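Local coordinates for chain length determinant protein (Shigella flexneri, PDB 4ZM5) that regulates the O-antigen chain length of lipopolysaccharide in Shigella flexneri, probably by assembling as a multi-subunit complex at the bacterial inner membrane, at residues Leu69-Ser74 and Leu82-Val87; Ala160-Pro165 and Thr177-Gly182; Gly22-Met27 and Pro36-Leu41; Lys126-Ser131 and Gln209-Ile214. The protein carries 1 engineered substitution. All coordinates share one frame; numbering follows the deposited sequence.

Contact 1 (Leu69-Ser74 and Leu82-Val87)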
loop_
_atom_site.group_PDB
_atom_site.type_symbol
_atom_site.label_atom_id
_atom_site.label_comp_id
_atom_site.label_asym_id
_atom_site.label_seq_id
_atom_site.Cartn_x
_atom_site.Cartn_y
_atom_site.Cartn_z
ATOM N N LEU B 69 -3.138 -20.928 31.158
ATOM C CA LEU B 69 -2.827 -20.875 29.736
ATOM C C LEU B 69 -1.774 -19.804 29.527
ATOM O O LEU B 69 -1.896 -18.695 30.056
ATOM C CB LEU B 69 -4.060 -20.632 28.874
ATOM C CG LEU B 69 -3.818 -20.763 27.386
ATOM C CD1 LEU B 69 -4.639 -21.869 26.808
ATOM C CD2 LEU B 69 -4.113 -19.459 26.705
ATOM N N THR B 70 -0.738 -20.154 28.762
ATOM C CA THR B 70 0.432 -19.323 28.548
ATOM C C THR B 70 0.713 -19.100 27.072
ATOM O O THR B 70 0.500 -19.991 26.247
ATOM C CB THR B 70 1.633 -19.992 29.225
ATOM O OG1 THR B 70 1.231 -20.602 30.454
ATOM C CG2 THR B 70 2.736 -19.020 29.523
ATOM N N ILE B 71 1.194 -17.884 26.763
ATOM C CA ILE B 71 1.660 -17.446 25.449
ATOM C C ILE B 71 2.948 -16.628 25.699
ATOM O O ILE B 71 2.931 -15.576 26.342
ATOM C CB ILE B 71 0.599 -16.739 24.536
ATOM C CG1 ILE B 71 1.207 -16.401 23.133
ATOM C CG2 ILE B 71 -0.090 -15.553 25.218
ATOM C CD1 ILE B 71 0.220 -16.241 21.978
ATOM N N GLU B 72 4.076 -17.190 25.266
ATOM C CA GLU B 72 5.403 -16.616 25.446
ATOM C C GLU B 72 6.254 -16.811 24.207
ATOM O O GLU B 72 6.062 -17.815 23.506
ATOM C CB GLU B 72 6.098 -17.333 26.619
ATOM C CG GLU B 72 5.585 -16.988 28.001
ATOM C CD GLU B 72 6.399 -17.678 29.079
ATOM O OE1 GLU B 72 6.165 -18.889 29.295
ATOM O OE2 GLU B 72 7.351 -17.054 29.605
ATOM N N PRO B 73 7.280 -15.958 23.954
ATOM C CA PRO B 73 8.209 -16.278 22.852
ATOM C C PRO B 73 8.970 -17.587 23.180
ATOM O O PRO B 73 9.301 -17.813 24.345
ATOM C CB PRO B 73 9.126 -15.051 22.798
ATOM C CG PRO B 73 9.036 -14.428 24.121
ATOM C CD PRO B 73 7.684 -14.725 24.667
ATOM N N SER B 74 9.154 -18.481 22.189
ATOM C CA SER B 74 9.842 -19.779 22.361
ATOM C C SER B 74 11.314 -19.604 22.710
ATOM O O SER B 74 11.840 -20.361 23.525
ATOM C CB SER B 74 9.706 -20.639 21.107
ATOM O OG SER B 74 8.371 -20.611 20.642
ATOM N N LEU B 82 6.170 -18.424 18.828
ATOM C CA LEU B 82 5.470 -18.305 20.094
ATOM C C LEU B 82 5.060 -19.667 20.590
ATOM O O LEU B 82 4.595 -20.503 19.813
ATOM C CB LEU B 82 4.243 -17.375 19.980
ATOM C CG LEU B 82 4.521 -15.944 19.477
ATOM C CD1 LEU B 82 3.245 -15.291 18.982
ATOM C CD2 LEU B 82 5.154 -15.083 20.565
ATOM N N THR B 83 5.265 -19.886 21.889
ATOM C CA THR B 83 4.938 -21.114 22.596
ATOM C C THR B 83 3.638 -20.909 23.354
ATOM O O THR B 83 3.530 -20.018 24.216
ATOM C CB THR B 83 6.097 -21.506 23.537
ATOM O OG1 THR B 83 7.212 -21.856 22.740
ATOM C CG2 THR B 83 5.764 -22.687 24.421
ATOM N N VAL B 84 2.656 -21.743 23.036
ATOM C CA VAL B 84 1.367 -21.715 23.712
ATOM C C VAL B 84 1.279 -22.974 24.591
ATOM O O VAL B 84 1.636 -24.071 24.152
ATOM C CB VAL B 84 0.160 -21.520 22.756
ATOM C CG1 VAL B 84 0.093 -20.075 22.272
ATOM C CG2 VAL B 84 0.248 -22.449 21.551
ATOM N N SER B 85 0.887 -22.788 25.851
ATOM C CA SER B 85 0.837 -23.890 26.803
ATOM C C SER B 85 -0.437 -23.923 27.584
ATOM O O SER B 85 -0.975 -22.887 27.920
ATOM C CB SER B 85 2.001 -23.794 27.784
ATOM O OG SER B 85 3.219 -24.167 27.163
ATOM N N TYR B 86 -0.899 -25.114 27.904
ATOM C CA TYR B 86 -2.089 -25.318 28.715
ATOM C C TYR B 86 -1.827 -26.398 29.753
ATOM O O TYR B 86 -1.310 -27.468 29.423
ATOM C CB TYR B 86 -3.308 -25.683 27.858
ATOM C CG TYR B 86 -4.566 -25.820 28.683
ATOM C CD1 TYR B 86 -5.227 -24.696 29.177
ATOM C CD2 TYR B 86 -5.066 -27.073 29.021
ATOM C CE1 TYR B 86 -6.353 -24.816 29.990
ATOM C CE2 TYR B 86 -6.188 -27.205 29.834
ATOM C CZ TYR B 86 -6.838 -26.072 30.301
ATOM O OH TYR B 86 -7.942 -26.195 31.096
ATOM N N VAL B 87 -2.217 -26.121 31.000
ATOM C CA VAL B 87 -2.103 -27.075 32.100
ATOM C C VAL B 87 -3.495 -27.692 32.338
ATOM O O VAL B 87 -4.432 -26.996 32.762
ATOM C CB VAL B 87 -1.486 -26.482 33.403
ATOM C CG1 VAL B 87 -1.284 -27.566 34.466
ATOM C CG2 VAL B 87 -0.180 -25.747 33.129
#
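The Y86 ring is met obliquely by L69, whose CD1 lies 3.7 Å from Y86 CD1; the two side chains cross at about a right angle. K97 and L98 of helix 91-159 also pack on Y86, while its hydroxyl bonds to E67. This is an antiparallel beta hairpin in the sheet of the alpha/beta base domain. Two hydrogen-bonded pairs, T70 with S85 and E72 with T83, define the register. The four backbone bonds have angles of at least 161°; the shortest runs from T83 N to E72 O (2.7 Å, 168°).

The face bearing L69, I71, V84 and Y86 is largely apolar. With CG1 anti to the backbone N (chi1 -177°), I71 lies alongside V84, and I71 CD1 comes 3.8 Å from V84 CG1. F53 covers both residues, and the engineered P57 packs on L69 and I71. The other face carries T70, E72, T83 and S85; there T70 CB and S85 CB are 4.1 Å apart. Beyond it P73 and L82 diverge, and the hairpin end is tied by side chains: S74 OG and T83 OG1 share a 2.7 Å hydrogen bond.

Contact 2 (Ala160-Pro165 and Thr177-Gly182)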
loop_
_atom_site.group_PDB
_atom_site.type_symbol
_atom_site.label_atom_id
_atom_site.label_comp_id
_atom_site.label_asym_id
_atom_site.label_seq_id
_atom_site.Cartn_x
_atom_site.Cartn_y
_atom_site.Cartn_z
ATOM N N ALA B 160 -12.989 38.211 -40.146
ATOM C CA ALA B 160 -11.983 38.153 -41.205
ATOM C C ALA B 160 -12.563 37.526 -42.479
ATOM O O ALA B 160 -11.887 37.517 -43.506
ATOM C CB ALA B 160 -10.772 37.364 -40.735
ATOM N N GLN B 161 -13.819 37.020 -42.405
ATOM C CA GLN B 161 -14.602 36.387 -43.472
ATOM C C GLN B 161 -13.880 35.157 -44.071
ATOM O O GLN B 161 -14.018 34.873 -45.268
ATOM C CB GLN B 161 -14.963 37.400 -44.565
ATOM C CG GLN B 161 -15.821 38.558 -44.072
ATOM C CD GLN B 161 -16.869 38.909 -45.084
ATOM O OE1 GLN B 161 -16.569 39.429 -46.165
ATOM N NE2 GLN B 161 -18.125 38.610 -44.765
ATOM N N VAL B 162 -13.145 34.404 -43.217
ATOM C CA VAL B 162 -12.418 33.192 -43.629
ATOM C C VAL B 162 -13.242 31.937 -43.234
ATOM O O VAL B 162 -13.418 31.650 -42.053
ATOM C CB VAL B 162 -10.936 33.142 -43.139
ATOM C CG1 VAL B 162 -10.086 34.167 -43.894
ATOM C CG2 VAL B 162 -10.808 33.335 -41.636
ATOM N N THR B 163 -13.795 31.233 -44.247
ATOM C CA THR B 163 -14.676 30.075 -44.040
ATOM C C THR B 163 -13.948 28.744 -44.201
ATOM O O THR B 163 -14.277 27.779 -43.516
ATOM C CB THR B 163 -15.850 30.126 -45.012
ATOM O OG1 THR B 163 -15.329 30.189 -46.336
ATOM C CG2 THR B 163 -16.782 31.291 -44.755
ATOM N N LYS B 164 -12.997 28.679 -45.145
ATOM C CA LYS B 164 -12.237 27.464 -45.413
ATOM C C LYS B 164 -10.900 27.549 -44.683
ATOM O O LYS B 164 -10.486 28.660 -44.341
ATOM C CB LYS B 164 -12.053 27.282 -46.938
ATOM C CG LYS B 164 -13.377 27.123 -47.698
ATOM C CD LYS B 164 -13.676 25.649 -48.015
ATOM C CE LYS B 164 -15.136 25.227 -47.993
ATOM N NZ LYS B 164 -16.031 26.089 -48.822
ATOM N N PRO B 165 -10.220 26.408 -44.390
ATOM C CA PRO B 165 -8.916 26.495 -43.706
ATOM C C PRO B 165 -7.907 27.324 -44.502
ATOM O O PRO B 165 -7.910 27.288 -45.729
ATOM C CB PRO B 165 -8.466 25.031 -43.596
ATOM C CG PRO B 165 -9.671 24.221 -43.827
ATOM C CD PRO B 165 -10.577 25.005 -44.690
ATOM N N THR B 177 -4.217 31.156 -33.474
ATOM C CA THR B 177 -4.133 30.547 -34.799
ATOM C C THR B 177 -5.331 29.637 -35.121
ATOM O O THR B 177 -5.419 29.189 -36.271
ATOM C CB THR B 177 -2.778 29.814 -35.005
ATOM O OG1 THR B 177 -2.535 28.885 -33.947
ATOM C CG2 THR B 177 -1.616 30.777 -35.095
ATOM N N LEU B 178 -6.290 29.447 -34.185
ATOM C CA LEU B 178 -7.461 28.598 -34.386
ATOM C C LEU B 178 -8.376 29.090 -35.492
ATOM O O LEU B 178 -8.928 28.258 -36.213
ATOM C CB LEU B 178 -8.283 28.460 -33.099
ATOM C CG LEU B 178 -8.003 27.295 -32.166
ATOM C CD1 LEU B 178 -8.584 27.599 -30.784
ATOM C CD2 LEU B 178 -8.611 25.996 -32.693
ATOM N N PHE B 179 -8.559 30.413 -35.634
ATOM C CA PHE B 179 -9.467 30.990 -36.641
ATOM C C PHE B 179 -9.017 30.607 -38.067
ATOM O O PHE B 179 -9.830 30.609 -38.995
ATOM C CB PHE B 179 -9.579 32.520 -36.471
ATOM C CG PHE B 179 -8.559 33.331 -37.229
ATOM C CD1 PHE B 179 -7.301 33.578 -36.689
ATOM C CD2 PHE B 179 -8.842 33.821 -38.500
ATOM C CE1 PHE B 179 -6.347 34.306 -37.400
ATOM C CE2 PHE B 179 -7.883 34.544 -39.216
ATOM C CZ PHE B 179 -6.643 34.788 -38.658
ATOM N N LEU B 180 -7.723 30.274 -38.230
ATOM C CA LEU B 180 -7.148 29.879 -39.517
ATOM C C LEU B 180 -7.709 28.542 -40.015
ATOM O O LEU B 180 -7.475 28.181 -41.171
ATOM C CB LEU B 180 -5.632 29.796 -39.443
ATOM C CG LEU B 180 -4.864 31.101 -39.249
ATOM C CD1 LEU B 180 -3.408 30.812 -38.922
ATOM C CD2 LEU B 180 -4.927 31.984 -40.467
ATOM N N LEU B 181 -8.452 27.810 -39.150
ATOM C CA LEU B 181 -9.100 26.553 -39.498
ATOM C C LEU B 181 -10.383 26.819 -40.282
ATOM O O LEU B 181 -10.892 25.922 -40.954
ATOM C CB LEU B 181 -9.375 25.715 -38.250
ATOM C CG LEU B 181 -8.129 25.278 -37.455
ATOM C CD1 LEU B 181 -8.516 24.510 -36.217
ATOM C CD2 LEU B 181 -7.181 24.450 -38.285
ATOM N N GLY B 182 -10.849 28.067 -40.243
ATOM C CA GLY B 182 -12.029 28.525 -40.967
ATOM C C GLY B 182 -13.275 28.413 -40.136
ATOM O O GLY B 182 -13.383 27.481 -39.346
HETATM O O HOH W 1 -13.183 25.565 -42.131
#
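F179 reaches V162 through one edge of its ring, where the loop after helix 91-159 meets a short 3-10 turn, 179-181. That helix ends in a Schellman motif with Q161, at positive phi, as its C-prime residue, while the turn leads to G182, the N-cap of helix 183-191. From F179 CB, CG falls between the backbone N and the carbonyl carbon (chi1 89°), which carries the ring toward 160-165. CD2 meets V162 CG2 at 3.7 Å, near the ring plane. One atom farther out, CE2 is 4.0 Å from the same methyl and 4.3 Å from A160 CB. L180 CG lies over one face, and Y156 also touches the ring. A185 of the second subunit packs here too, so the site belongs to a subunit interface.

G182 approaches by backbone alone: its CA is 3.5 Å from T163 O, in a CH...O contact. At phi 92° and psi 148° a CB would be jammed against the L181 carbonyl, and it would also hit T163 O across the contact; both favour glycine. Beside it, P165 CG rests 3.6 Å from L181 O. A water bridges the backbones, donating to T163 O at 2.8 Å and L181 O at 2.6 Å.

Contact 3 (Gly22-Met27 and Pro36-Leu41)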
loop_
_atom_site.group_PDB
_atom_site.type_symbol
_atom_site.label_atom_id
_atom_site.label_comp_id
_atom_site.label_asym_id
_atom_site.label_seq_id
_atom_site.Cartn_x
_atom_site.Cartn_y
_atom_site.Cartn_z
ATOM N N GLY B 22 -2.995 -14.972 -1.116
ATOM C CA GLY B 22 -4.348 -14.463 -1.341
ATOM C C GLY B 22 -4.641 -13.136 -0.664
ATOM O O GLY B 22 -5.155 -12.219 -1.305
ATOM N N TYR B 23 -4.323 -13.026 0.645
ATOM C CA TYR B 23 -4.505 -11.791 1.415
ATOM C C TYR B 23 -3.573 -10.707 0.871
ATOM O O TYR B 23 -3.987 -9.561 0.739
ATOM C CB TYR B 23 -4.240 -12.020 2.931
ATOM C CG TYR B 23 -4.843 -10.955 3.828
ATOM C CD1 TYR B 23 -6.219 -10.892 4.043
ATOM C CD2 TYR B 23 -4.040 -10.004 4.455
ATOM C CE1 TYR B 23 -6.788 -9.895 4.832
ATOM C CE2 TYR B 23 -4.596 -9.012 5.274
ATOM C CZ TYR B 23 -5.976 -8.967 5.462
ATOM O OH TYR B 23 -6.580 -7.995 6.236
ATOM N N ASN B 24 -2.319 -11.086 0.528
ATOM C CA ASN B 24 -1.345 -10.149 -0.028
ATOM C C ASN B 24 -1.804 -9.670 -1.391
ATOM O O ASN B 24 -1.646 -8.486 -1.697
ATOM C CB ASN B 24 0.062 -10.750 -0.096
ATOM C CG ASN B 24 1.075 -9.836 -0.739
ATOM O OD1 ASN B 24 1.504 -8.830 -0.184
ATOM N ND2 ASN B 24 1.378 -10.099 -1.981
ATOM N N ASN B 25 -2.380 -10.563 -2.204
ATOM C CA ASN B 25 -2.880 -10.159 -3.521
ATOM C C ASN B 25 -4.054 -9.183 -3.360
ATOM O O ASN B 25 -4.087 -8.168 -4.051
ATOM C CB ASN B 25 -3.276 -11.359 -4.390
ATOM C CG ASN B 25 -3.874 -10.942 -5.697
ATOM O OD1 ASN B 25 -3.251 -10.230 -6.490
ATOM N ND2 ASN B 25 -5.140 -11.277 -5.894
ATOM N N ALA B 26 -4.978 -9.470 -2.423
ATOM C CA ALA B 26 -6.113 -8.605 -2.135
ATOM C C ALA B 26 -5.627 -7.230 -1.701
ATOM O O ALA B 26 -6.111 -6.240 -2.236
ATOM C CB ALA B 26 -6.982 -9.225 -1.058
ATOM N N MET B 27 -4.606 -7.178 -0.803
ATOM C CA MET B 27 -3.984 -5.947 -0.271
ATOM C C MET B 27 -3.315 -5.129 -1.383
ATOM O O MET B 27 -3.479 -3.908 -1.422
ATOM C CB MET B 27 -2.965 -6.266 0.842
ATOM C CG MET B 27 -3.588 -6.690 2.171
ATOM S SD MET B 27 -4.650 -5.455 2.974
ATOM C CE MET B 27 -6.273 -6.197 2.705
ATOM N N PRO B 36 1.222 -2.962 2.073
ATOM C CA PRO B 36 2.359 -3.399 2.898
ATOM C C PRO B 36 3.148 -4.545 2.260
ATOM O O PRO B 36 2.569 -5.367 1.541
ATOM C CB PRO B 36 1.698 -3.840 4.206
ATOM C CG PRO B 36 0.299 -4.166 3.842
ATOM C CD PRO B 36 -0.073 -3.266 2.718
ATOM N N LYS B 37 4.475 -4.585 2.515
ATOM C CA LYS B 37 5.365 -5.649 2.052
ATOM C C LYS B 37 4.860 -7.005 2.611
ATOM O O LYS B 37 4.263 -7.034 3.703
ATOM C CB LYS B 37 6.806 -5.345 2.501
ATOM C CG LYS B 37 7.867 -6.351 2.059
ATOM C CD LYS B 37 8.094 -6.464 0.530
ATOM C CE LYS B 37 9.014 -7.623 0.202
ATOM N NZ LYS B 37 8.948 -8.005 -1.229
ATOM N N VAL B 38 5.070 -8.107 1.855
ATOM C CA VAL B 38 4.620 -9.449 2.229
ATOM C C VAL B 38 5.069 -9.814 3.671
ATOM O O VAL B 38 4.257 -10.358 4.423
ATOM C CB VAL B 38 4.990 -10.565 1.194
ATOM C CG1 VAL B 38 6.504 -10.770 1.026
ATOM C CG2 VAL B 38 4.303 -11.882 1.536
ATOM N N SER B 39 6.316 -9.450 4.063
ATOM C CA SER B 39 6.877 -9.731 5.393
ATOM C C SER B 39 6.156 -8.943 6.503
ATOM O O SER B 39 6.012 -9.443 7.621
ATOM C CB SER B 39 8.373 -9.447 5.424
ATOM O OG SER B 39 8.647 -8.066 5.273
ATOM N N ASP B 40 5.675 -7.731 6.177
ATOM C CA ASP B 40 4.912 -6.901 7.106
ATOM C C ASP B 40 3.506 -7.492 7.327
ATOM O O ASP B 40 3.004 -7.428 8.445
ATOM C CB ASP B 40 4.832 -5.448 6.609
ATOM C CG ASP B 40 6.168 -4.715 6.542
ATOM O OD1 ASP B 40 7.043 -4.986 7.403
ATOM O OD2 ASP B 40 6.324 -3.837 5.655
ATOM N N LEU B 41 2.886 -8.082 6.282
ATOM C CA LEU B 41 1.568 -8.731 6.386
ATOM C C LEU B 41 1.641 -9.989 7.260
ATOM O O LEU B 41 0.745 -10.229 8.081
ATOM C CB LEU B 41 1.003 -9.091 5.013
ATOM C CG LEU B 41 0.302 -7.976 4.299
ATOM C CD1 LEU B 41 0.277 -8.234 2.836
ATOM C CD2 LEU B 41 -1.112 -7.765 4.835
#
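L41 faces helix 17-31 with its CG anti to the carbonyl carbon (chi1 -83°) and sends its two methyls to different partners, while N24 extends toward it with CG anti to the backbone N (chi1 177°). The crossing of these two side chains at about a right angle brings N24 OD1 to 3.3 Å from L41 CD1. The same methyl is 3.8 Å from N24 CA, so it sits against the root of the asparagine as well as its amide oxygen.

The other branch, L41 CD2, lies near the plane of the Y23 ring and touches its edge: Y23 CD2 and Y23 CE2 are each 3.7 Å away, which places the methyl beside the bond joining those two atoms. M27 adds its CG, 3.8 Å from L41 CD2, before bends at chi2 and chi3 lead the rest of the chain away from 36-41. L117 and N120 of helix 91-159 also touch M27, and L113 of that helix packs on Y23.

The contact thus joins helix 17-31 to the first turn of helix 38-53, which K37 precedes as N-cap. V38 stands farther off, its CB 4.1 Å from N24 OD1. L123 of the third subunit packs on both N24 and V38, extending the contact into the assembly.

The shortest approaches, those to L41, are carbon to carbon or oxygen to methyl. Cohesion here therefore rests on van der Waals fit around one leucine, and the N24 amide enters it through shape and dispersion, its oxygen meeting a methyl.

Contact 4 (Lys126-Ser131 and Gln209-Ile214)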
loop_
_atom_site.group_PDB
_atom_site.type_symbol
_atom_site.label_atom_id
_atom_site.label_comp_id
_atom_site.label_asym_id
_atom_site.label_seq_id
_atom_site.Cartn_x
_atom_site.Cartn_y
_atom_site.Cartn_z
ATOM N N LYS B 126 -12.999 4.391 -1.895
ATOM C CA LYS B 126 -13.104 5.820 -1.642
ATOM C C LYS B 126 -11.930 6.559 -2.278
ATOM O O LYS B 126 -12.161 7.535 -2.986
ATOM C CB LYS B 126 -13.155 6.089 -0.116
ATOM C CG LYS B 126 -13.117 7.574 0.317
ATOM C CD LYS B 126 -14.448 8.293 0.159
ATOM C CE LYS B 126 -14.434 9.653 0.819
ATOM N NZ LYS B 126 -14.718 9.570 2.280
ATOM N N ASN B 127 -10.684 6.081 -2.059
ATOM C CA ASN B 127 -9.480 6.736 -2.592
ATOM C C ASN B 127 -9.429 6.728 -4.133
ATOM O O ASN B 127 -9.090 7.759 -4.734
ATOM C CB ASN B 127 -8.207 6.097 -2.011
ATOM C CG ASN B 127 -8.021 6.286 -0.510
ATOM O OD1 ASN B 127 -8.524 7.245 0.108
ATOM N ND2 ASN B 127 -7.246 5.393 0.099
ATOM N N LEU B 128 -9.798 5.585 -4.756
ATOM C CA LEU B 128 -9.813 5.421 -6.213
ATOM C C LEU B 128 -10.947 6.211 -6.880
ATOM O O LEU B 128 -10.722 6.784 -7.944
ATOM C CB LEU B 128 -9.888 3.950 -6.631
ATOM C CG LEU B 128 -8.666 3.079 -6.302
ATOM C CD1 LEU B 128 -8.821 1.732 -6.915
ATOM C CD2 LEU B 128 -7.351 3.689 -6.808
ATOM N N GLN B 129 -12.138 6.263 -6.251
ATOM C CA GLN B 129 -13.289 7.013 -6.758
ATOM C C GLN B 129 -13.013 8.513 -6.670
ATOM O O GLN B 129 -13.397 9.243 -7.586
ATOM C CB GLN B 129 -14.570 6.649 -6.001
ATOM C CG GLN B 129 -15.120 5.284 -6.404
ATOM C CD GLN B 129 -16.238 4.767 -5.525
ATOM O OE1 GLN B 129 -16.329 5.060 -4.317
ATOM N NE2 GLN B 129 -17.076 3.920 -6.108
ATOM N N ASP B 130 -12.309 8.958 -5.593
ATOM C CA ASP B 130 -11.904 10.345 -5.389
ATOM C C ASP B 130 -10.912 10.757 -6.476
ATOM O O ASP B 130 -11.008 11.862 -7.010
ATOM C CB ASP B 130 -11.295 10.539 -3.990
ATOM C CG ASP B 130 -12.277 10.653 -2.828
ATOM O OD1 ASP B 130 -13.444 10.214 -2.983
ATOM O OD2 ASP B 130 -11.856 11.121 -1.739
ATOM N N SER B 131 -9.987 9.848 -6.818
ATOM C CA SER B 131 -8.966 10.031 -7.846
ATOM C C SER B 131 -9.618 10.139 -9.243
ATOM O O SER B 131 -9.288 11.067 -9.978
ATOM C CB SER B 131 -7.952 8.886 -7.793
ATOM O OG SER B 131 -6.926 8.994 -8.769
ATOM N N GLN B 209 -9.486 0.625 -13.896
ATOM C CA GLN B 209 -9.360 -0.824 -13.947
ATOM C C GLN B 209 -9.100 -1.368 -12.534
ATOM O O GLN B 209 -9.669 -2.397 -12.166
ATOM C CB GLN B 209 -8.246 -1.246 -14.930
ATOM C CG GLN B 209 -8.155 -2.761 -15.209
ATOM C CD GLN B 209 -9.444 -3.355 -15.741
ATOM O OE1 GLN B 209 -10.086 -2.814 -16.666
ATOM N NE2 GLN B 209 -9.866 -4.464 -15.140
ATOM N N ASN B 210 -8.266 -0.666 -11.741
ATOM C CA ASN B 210 -7.955 -1.058 -10.369
ATOM C C ASN B 210 -9.221 -1.089 -9.509
ATOM O O ASN B 210 -9.346 -1.956 -8.644
ATOM C CB ASN B 210 -6.901 -0.127 -9.756
ATOM C CG ASN B 210 -5.540 -0.220 -10.426
ATOM O OD1 ASN B 210 -5.286 -1.067 -11.308
ATOM N ND2 ASN B 210 -4.635 0.672 -10.029
ATOM N N LEU B 211 -10.170 -0.183 -9.784
ATOM C CA LEU B 211 -11.451 -0.109 -9.093
ATOM C C LEU B 211 -12.326 -1.314 -9.463
ATOM O O LEU B 211 -12.980 -1.881 -8.582
ATOM C CB LEU B 211 -12.149 1.218 -9.420
ATOM C CG LEU B 211 -13.403 1.559 -8.623
ATOM C CD1 LEU B 211 -13.156 1.522 -7.134
ATOM C CD2 LEU B 211 -13.905 2.899 -9.011
ATOM N N LEU B 212 -12.284 -1.732 -10.746
ATOM C CA LEU B 212 -12.985 -2.913 -11.250
ATOM C C LEU B 212 -12.487 -4.195 -10.572
ATOM O O LEU B 212 -13.292 -5.076 -10.243
ATOM C CB LEU B 212 -12.791 -3.043 -12.770
ATOM C CG LEU B 212 -13.826 -2.387 -13.677
ATOM C CD1 LEU B 212 -13.433 -2.557 -15.124
ATOM C CD2 LEU B 212 -15.223 -2.974 -13.456
ATOM N N ASP B 213 -11.157 -4.280 -10.366
ATOM C CA ASP B 213 -10.463 -5.402 -9.746
ATOM C C ASP B 213 -10.767 -5.495 -8.244
ATOM O O ASP B 213 -10.779 -6.602 -7.715
ATOM C CB ASP B 213 -8.945 -5.294 -9.986
ATOM C CG ASP B 213 -8.493 -5.334 -11.445
ATOM O OD1 ASP B 213 -9.260 -5.847 -12.295
ATOM O OD2 ASP B 213 -7.357 -4.893 -11.725
ATOM N N ILE B 214 -11.015 -4.348 -7.561
ATOM C CA ILE B 214 -11.360 -4.311 -6.129
ATOM C C ILE B 214 -12.744 -4.924 -5.941
ATOM O O ILE B 214 -12.964 -5.675 -4.981
ATOM C CB ILE B 214 -11.262 -2.887 -5.513
ATOM C CG1 ILE B 214 -9.792 -2.481 -5.361
ATOM C CG2 ILE B 214 -11.971 -2.800 -4.139
ATOM C CD1 ILE B 214 -9.552 -1.118 -4.764
#
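L128 and L211 are the nearest CA pair of the two segments, 6.4 Å apart, in helices that run nearly antiparallel. The long helix 91-159 here meets helix 202-215 in the extended helical stalk that rises from the base domain, as in related Wzz-family chain-length regulators. The local axes come within 9.9 Å, with 153° between their N-to-C directions.

Apolar contacts carry the interface. L128 has CG anti to the carbonyl carbon (chi1 -67°), so that CD1 reaches across to the neighbouring helix, where I214 CD1 lies 3.6 Å away and N210 CB 3.9 Å. The two methyls of L211 meet neighbouring residues of the opposite helix: CD1 faces L128 CB, and CD2 abuts the aliphatic part of Q129, at 3.7 Å from Q129 CG. The Q129 and L211 side chains cross at about a right angle.

Contact with main-chain atoms supplements this, since L128 CD1 also rests 3.7 Å from L211 N, in van der Waals contact with the helix backbone.

The two segments share no polar bond; D213 instead has partners elsewhere. Its OD2 forms a salt bridge with R133 of the third subunit. On its own helix, D213 OD1 is approached from above its carboxylate plane, yet lies near the amide plane of its donor, Q209 NE2, at 3.2 Å and 149°.

The four contacts are strung along an elongated chain. Contact 1, in the base sheet, and contact 2, at the far tip, lie on opposite sides of its centre, 85 Å apart between centres. Helix 91-159 spans this distance: it follows strand 82-88 of contact 1, supplies 126-131 to contact 4 and ends just before 160-165. Contacts 3 and 4 are neighbours, with centres 18 Å and nearest atoms about 6 Å apart, and V29 of helix 17-31 touches D213 and I214. Subunits join the levels too: N25 of contact 3 bonds K126 of the third subunit, and A160 of contact 2 bonds K164 of the second subunit.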